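Local coordinates for protein leucine aminopeptidase 1 (Caenorhabditis elegans, PDB 2HC9) that is a zinc-dependent leucine aminopeptidase of the M17 family that releases N-terminal amino acids from peptides and probably serves in digestion, at residues A[320-323]-A[327-330]; A[356-361]-A[477-482]. The protein carries 1 engineered substitution. All coordinates share one frame; numbering follows the deposited sequence. Where two conformers were deposited one is given.

Contact 1. Residues A[320-323]-A[327-330]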
ATOM      1  N   ILE A 320      16.436 -24.213  11.589  1.00 14.52           N
ATOM      2  CA  ILE A 320      16.423 -25.657  11.306  1.00 14.75           C
ATOM      3  C   ILE A 320      17.821 -26.165  10.907  1.00 17.01           C
ATOM      4  O   ILE A 320      18.682 -25.378  10.486  1.00 15.96           O
ATOM      5  CB  ILE A 320      15.357 -25.990  10.201  1.00 14.63           C
ATOM      6  CG1 ILE A 320      15.720 -25.304   8.860  1.00 16.06           C
ATOM      7  CG2 ILE A 320      13.949 -25.640  10.744  1.00 17.93           C
ATOM      8  CD1 ILE A 320      14.890 -25.829   7.680  1.00 19.57           C
ATOM      9  N   LYS A 321      18.033 -27.476  11.048  1.00 16.36           N
ATOM     10  CA  LYS A 321      19.282 -28.101  10.602  1.00 15.44           C
ATOM     11  C   LYS A 321      19.009 -28.827   9.283  1.00 15.73           C
ATOM     12  O   LYS A 321      18.089 -29.669   9.181  1.00 17.00           O
ATOM     13  CB  LYS A 321      19.820 -29.062  11.674  1.00 18.52           C
ATOM     14  CG  LYS A 321      21.179 -29.696  11.298  1.00 26.68           C
ATOM     15  CD  LYS A 321      21.839 -30.415  12.493  1.00 29.06           C
ATOM     16  CE  LYS A 321      22.633 -29.378  13.312  1.00 42.62           C
ATOM     17  NZ  LYS A 321      23.526 -29.938  14.381  1.00 47.40           N
ATOM     18  N   MET A 322      19.804 -28.480   8.285  1.00 17.51           N
ATOM     19  CA  MET A 322      19.637 -28.969   6.918  1.00 18.28           C
ATOM     20  C   MET A 322      20.293 -30.357   6.806  1.00 16.51           C
ATOM     21  O   MET A 322      21.010 -30.790   7.724  1.00 18.01           O
ATOM     22  CB  MET A 322      20.317 -27.994   5.952  1.00 13.84           C
ATOM     23  CG  MET A 322      19.856 -26.546   6.117  1.00 13.91           C
ATOM     24  SD  MET A 322      18.066 -26.324   5.942  1.00 16.81           S
ATOM     25  CE  MET A 322      17.890 -26.559   4.196  1.00 14.19           C
ATOM     26  N   LEU A 323      20.053 -31.045   5.692  1.00 15.81           N
ATOM     27  CA  LEU A 323      20.706 -32.353   5.472  1.00 14.95           C
ATOM     28  C   LEU A 323      22.244 -32.236   5.596  1.00 18.19           C
ATOM     29  O   LEU A 323      22.916 -33.153   6.077  1.00 16.06           O
ATOM     30  CB  LEU A 323      20.319 -32.906   4.103  1.00 15.98           C
ATOM     31  CG  LEU A 323      20.797 -34.329   3.797  1.00 16.46           C
ATOM     32  CD1 LEU A 323      20.201 -35.346   4.804  1.00 19.85           C
ATOM     33  CD2 LEU A 323      20.465 -34.708   2.320  1.00 13.56           C
ATOM     34  N   THR A 327      23.097 -24.987   9.879  1.00 15.51           N
ATOM     35  CA  THR A 327      21.826 -24.421  10.357  1.00 16.12           C
ATOM     36  C   THR A 327      21.373 -23.236   9.493  1.00 15.88           C
ATOM     37  O   THR A 327      22.192 -22.456   9.006  1.00 16.09           O
ATOM     38  CB  THR A 327      21.895 -23.987  11.830  1.00 16.46           C
ATOM     39  OG1 THR A 327      23.054 -23.139  12.020  1.00 17.64           O
ATOM     40  CG2 THR A 327      22.006 -25.253  12.769  1.00 19.18           C
ATOM     41  N   VAL A 328      20.061 -23.107   9.301  1.00 13.71           N
ATOM     42  CA  VAL A 328      19.530 -21.996   8.519  1.00 12.50           C
ATOM     43  C   VAL A 328      18.446 -21.311   9.379  1.00 15.53           C
ATOM     44  O   VAL A 328      17.539 -21.970   9.898  1.00 16.86           O
ATOM     45  CB  VAL A 328      18.958 -22.444   7.131  1.00 14.66           C
ATOM     46  CG1 VAL A 328      18.299 -21.233   6.452  1.00 14.77           C
ATOM     47  CG2 VAL A 328      20.097 -23.003   6.232  1.00 13.47           C
ATOM     48  N   GLU A 329      18.567 -19.987   9.520  1.00 15.37           N
ATOM     49  CA  GLU A 329      17.501 -19.178  10.153  1.00 16.61           C
ATOM     50  C   GLU A 329      16.531 -18.804   9.056  1.00 15.90           C
ATOM     51  O   GLU A 329      16.899 -18.096   8.094  1.00 14.91           O
ATOM     52  CB  GLU A 329      18.098 -17.908  10.761  1.00 14.17           C
ATOM     53  CG  GLU A 329      17.062 -17.040  11.440  1.00 15.29           C
ATOM     54  CD  GLU A 329      17.661 -15.776  12.065  1.00 20.03           C
ATOM     55  OE1 GLU A 329      18.888 -15.499  11.924  1.00 18.24           O
ATOM     56  OE2 GLU A 329      16.871 -15.059  12.696  1.00 18.29           O
ATOM     57  N   ILE A 330      15.303 -19.295   9.181  1.00 13.74           N
ATOM     58  CA  ILE A 330      14.278 -18.991   8.186  1.00 16.60           C
ATOM     59  C   ILE A 330      13.689 -17.628   8.527  1.00 15.57           C
ATOM     60  O   ILE A 330      12.953 -17.505   9.514  1.00 19.80           O
ATOM     61  CB  ILE A 330      13.162 -20.051   8.198  1.00 15.14           C
ATOM     62  CG1 ILE A 330      13.754 -21.457   8.001  1.00 15.05           C
ATOM     63  CG2 ILE A 330      12.084 -19.722   7.112  1.00 17.09           C
ATOM     64  CD1 ILE A 330      12.730 -22.618   8.161  1.00 17.28           C
TER

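Contact 2. Residues A[356-361]-A[477-482]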
ATOM      1  N   THR A 356      28.441 -33.652 -11.458  1.00 16.04           N
ATOM      2  CA  THR A 356      27.772 -32.557 -12.158  1.00 19.42           C
ATOM      3  C   THR A 356      26.357 -32.478 -11.568  1.00 16.38           C
ATOM      4  O   THR A 356      25.560 -33.434 -11.683  1.00 17.23           O
ATOM      5  CB  THR A 356      27.723 -32.795 -13.698  1.00 18.34           C
ATOM      6  OG1 THR A 356      29.052 -33.038 -14.186  1.00 19.40           O
ATOM      7  CG2 THR A 356      27.165 -31.556 -14.424  1.00 17.89           C
ATOM      8  N   ILE A 357      26.058 -31.357 -10.911  1.00 14.53           N
ATOM      9  CA  ILE A 357      24.765 -31.209 -10.209  1.00 16.27           C
ATOM     10  C   ILE A 357      24.027 -29.994 -10.770  1.00 19.38           C
ATOM     11  O   ILE A 357      24.502 -28.856 -10.677  1.00 17.69           O
ATOM     12  CB  ILE A 357      24.941 -31.056  -8.673  1.00 19.09           C
ATOM     13  CG1 ILE A 357      25.711 -32.264  -8.093  1.00 18.73           C
ATOM     14  CG2 ILE A 357      23.559 -30.830  -7.979  1.00 15.44           C
ATOM     15  CD1 ILE A 357      26.159 -32.074  -6.636  1.00 18.81           C
ATOM     16  N   PHE A 358      22.885 -30.262 -11.398  1.00 15.87           N
ATOM     17  CA  PHE A 358      21.989 -29.215 -11.896  1.00 14.74           C
ATOM     18  C   PHE A 358      20.821 -29.141 -10.953  1.00 18.94           C
ATOM     19  O   PHE A 358      20.280 -30.169 -10.548  1.00 17.95           O
ATOM     20  CB  PHE A 358      21.455 -29.564 -13.302  1.00 15.88           C
ATOM     21  CG  PHE A 358      22.517 -29.644 -14.355  1.00 15.34           C
ATOM     22  CD1 PHE A 358      22.938 -28.491 -15.019  1.00 14.78           C
ATOM     23  CD2 PHE A 358      23.047 -30.879 -14.731  1.00 16.77           C
ATOM     24  CE1 PHE A 358      23.902 -28.553 -16.030  1.00 18.25           C
ATOM     25  CE2 PHE A 358      24.023 -30.968 -15.742  1.00 16.74           C
ATOM     26  CZ  PHE A 358      24.461 -29.790 -16.385  1.00 17.22           C
ATOM     27  N   ASP A 359      20.395 -27.930 -10.619  1.00 16.09           N
ATOM     28  CA  ASP A 359      19.110 -27.789  -9.952  1.00 12.81           C
ATOM     29  C   ASP A 359      18.288 -26.791 -10.750  1.00 15.51           C
ATOM     30  O   ASP A 359      18.829 -25.819 -11.276  1.00 15.35           O
ATOM     31  CB  ASP A 359      19.270 -27.420  -8.451  1.00 15.34           C
ATOM     32  CG  ASP A 359      19.619 -25.955  -8.232  1.00 21.13           C
ATOM     33  OD1 ASP A 359      20.811 -25.646  -7.998  1.00 15.74           O
ATOM     34  OD2 ASP A 359      18.695 -25.108  -8.282  1.00 16.39           O
ATOM     35  N   MET A 360      16.997 -27.065 -10.907  1.00 15.76           N
ATOM     36  CA  MET A 360      16.154 -26.191 -11.705  1.00 13.02           C
ATOM     37  C   MET A 360      14.887 -25.944 -10.913  1.00 16.11           C
ATOM     38  O   MET A 360      14.319 -26.874 -10.325  1.00 13.28           O
ATOM     39  CB  MET A 360      15.810 -26.858 -13.035  1.00 13.92           C
ATOM     40  CG  MET A 360      15.019 -25.946 -13.980  1.00 15.11           C
ATOM     41  SD  MET A 360      14.816 -26.541 -15.684  1.00 15.87           S
ATOM     42  CE  MET A 360      13.661 -27.939 -15.504  1.00 15.68           C
ATOM     43  N   ALA A 361      14.435 -24.697 -10.901  1.00 17.16           N
ATOM     44  CA  ALA A 361      13.382 -24.286  -9.970  1.00 16.81           C
ATOM     45  C   ALA A 361      12.668 -23.064 -10.500  1.00 14.45           C
ATOM     46  O   ALA A 361      13.292 -22.174 -11.063  1.00 17.65           O
ATOM     47  CB  ALA A 361      13.968 -23.955  -8.613  1.00 15.03           C
ATOM     48  N   SER A 477      17.865 -32.097 -23.199  1.00 18.02           N
ATOM     49  CA  SER A 477      18.096 -32.982 -24.342  1.00 21.31           C
ATOM     50  C   SER A 477      19.243 -32.477 -25.190  1.00 20.98           C
ATOM     51  O   SER A 477      20.084 -33.261 -25.605  1.00 19.70           O
ATOM     52  CB  SER A 477      16.833 -33.090 -25.195  1.00 20.18           C
ATOM     53  OG  SER A 477      15.901 -33.855 -24.468  1.00 23.99           O
ATOM     54  N   THR A 478      19.283 -31.167 -25.436  1.00 20.50           N
ATOM     55  CA  THR A 478      20.378 -30.588 -26.238  0.50 19.05           C
ATOM     56  C   THR A 478      21.652 -30.516 -25.427  1.00 20.20           C
ATOM     57  O   THR A 478      22.724 -30.781 -25.956  1.00 22.07           O
ATOM     58  CB  THR A 478      20.102 -29.185 -26.904  0.50 19.83           C
ATOM     59  OG1 THR A 478      19.781 -28.192 -25.917  0.50 13.76           O
ATOM     60  CG2 THR A 478      18.996 -29.263 -27.970  0.50 16.54           C
ATOM     61  N   LEU A 479      21.550 -30.179 -24.147  1.00 15.60           N
ATOM     62  CA  LEU A 479      22.759 -30.083 -23.305  1.00 18.60           C
ATOM     63  C   LEU A 479      23.467 -31.436 -23.104  1.00 20.68           C
ATOM     64  O   LEU A 479      24.713 -31.531 -23.206  1.00 20.10           O
ATOM     65  CB  LEU A 479      22.420 -29.459 -21.937  1.00 16.87           C
ATOM     66  CG  LEU A 479      23.611 -29.275 -20.971  1.00 17.36           C
ATOM     67  CD1 LEU A 479      24.585 -28.257 -21.562  1.00 18.40           C
ATOM     68  CD2 LEU A 479      23.087 -28.783 -19.624  1.00 16.97           C
ATOM     69  N   LEU A 480      22.677 -32.470 -22.823  1.00 15.76           N
ATOM     70  CA  LEU A 480      23.218 -33.777 -22.447  1.00 17.96           C
ATOM     71  C   LEU A 480      23.004 -34.839 -23.536  1.00 21.65           C
ATOM     72  O   LEU A 480      23.340 -36.010 -23.345  1.00 17.33           O
ATOM     73  CB  LEU A 480      22.613 -34.256 -21.130  1.00 17.84           C
ATOM     74  CG  LEU A 480      22.723 -33.296 -19.926  1.00 15.94           C
ATOM     75  CD1 LEU A 480      21.986 -33.873 -18.722  1.00 17.05           C
ATOM     76  CD2 LEU A 480      24.225 -33.120 -19.582  1.00 16.97           C
ATOM     77  N   GLY A 481      22.442 -34.425 -24.666  1.00 23.04           N
ATOM     78  CA  GLY A 481      22.120 -35.354 -25.764  1.00 23.35           C
ATOM     79  C   GLY A 481      23.315 -36.032 -26.423  1.00 23.67           C
ATOM     80  O   GLY A 481      23.155 -37.064 -27.071  1.00 22.17           O
ATOM     81  N   LYS A 482      24.512 -35.486 -26.240  1.00 20.14           N
ATOM     82  CA  LYS A 482      25.742 -36.141 -26.744  1.00 24.96           C
ATOM     83  C   LYS A 482      25.973 -37.521 -26.103  1.00 22.00           C
ATOM     84  O   LYS A 482      26.713 -38.329 -26.635  1.00 23.09           O
ATOM     85  CB  LYS A 482      26.974 -35.250 -26.527  1.00 24.04           C
ATOM     86  CG  LYS A 482      27.335 -35.056 -25.047  1.00 31.18           C
ATOM     87  CD  LYS A 482      28.267 -33.882 -24.833  1.00 38.95           C
ATOM     88  CE  LYS A 482      29.657 -34.370 -24.493  1.00 46.48           C
ATOM     89  NZ  LYS A 482      30.559 -33.253 -24.068  1.00 46.64           N
TER

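Contact 1. Residues A[320-323]-A[327-330]
Ile320 and Val328 form an antiparallel hydrogen-bonded pair, joined by Ile320 N to Val328 O at 3.0 Å and by Val328 N to Ile320 O at 2.9 Å. This is a short beta hairpin of the catalytic domain. Lys321 and Thr327 make the next, non-hydrogen-bonded pair toward the turn. Ile320 O also receives a CA-H contact from Thr327.

Ile320 and Val328 point to the same face of the hairpin. CG1 of Ile320 sits between the backbone N and the carbonyl carbon (chi1 63°). From there the chain extends to Ile320 CD1, which meets Ile330 CD1 at 3.9 Å as the two side chains cross at a slant. With only a methyl group here, as in alanine, the CD1 end of Ile330 would probably lose this neighbour and a gap would open beside it. Met322 bends at chi2 (-57°), which brings its sulfur alongside Val328. Met322 SD lies 3.9 Å from Val328 CG2. Helix 337-350 and His444 also pack against Met322.

On the other face, Lys321 CE passes Thr327 CG2 at 4.2 Å, a loose contact beside exposed Lys321. Thr327 itself is buried, and Thr138 of the second subunit packs on it. Thr327 OG1 hydrogen-bonds to Met136 O of the same second subunit, which ties the hairpin to a neighbouring subunit of the hexamer. The closest side-chain approach across the hairpin is Met322 CG to Val328 CG2, at 3.6 Å.

Contact 2. Residues A[356-361]-A[477-482]
Phe358 meets Leu479 through CZ and CE1 of its ring. Leu479 CD2 lies 3.7 Å from Phe358 CZ and equally near CE1, and it approaches the ring obliquely. The two side chains come from opposite directions and bridge backbones whose nearest CA atoms, those of Phe358 and Leu479, are 11.5 Å apart. At Leu479, chi1 of -179° carries CG out toward the strand, and chi2 of 65° then sets CD2 against the ring. This is the tight part of the contact.

The strand 356-361 belongs to the mixed sheet of the catalytic domain, paired in parallel with strands 246-254 and 452-457. Helix 473-480 lies over one side of that strand, and helix 337-350 packs on the other side, against Ile357 and Asp359. The fold here is a three-layer alpha/beta/alpha sandwich.

The Leu480 side is looser. Leu480 CD2 is 4.4 Å from Phe358 CE2, also oblique to the ring. A glycerol, probably from the crystallisation liquor, sits near Leu480 and makes a weak hydrogen bond to Leu479 O. Other neighbours hold the ring as well: Phe476 meets it edge-to-face, and Ile247 and Leu249 of the adjacent strand touch Phe358.

The chain first builds its N-terminal sheet and the earlier strands of the catalytic sheet, then reaches strand 319-321, turns, and comes back as strand 327-329. Contact 1 closes this short loop, with three residues between its segments. Helix 337-350 follows and leads to strand 356-361, where contact 2 opens. Contact 2 closes a long loop of 115 residues when helix 473-480 returns to the strand. The two loops lie in series and neither nest nor cross. The centres of contacts 1 and 2 are about 28 Å apart, and the contacts do not touch. Contact 1 holds a peripheral hairpin at a subunit interface, while contact 2 ties the central sheet to a late helix. Helix 337-350 packs against one segment of each.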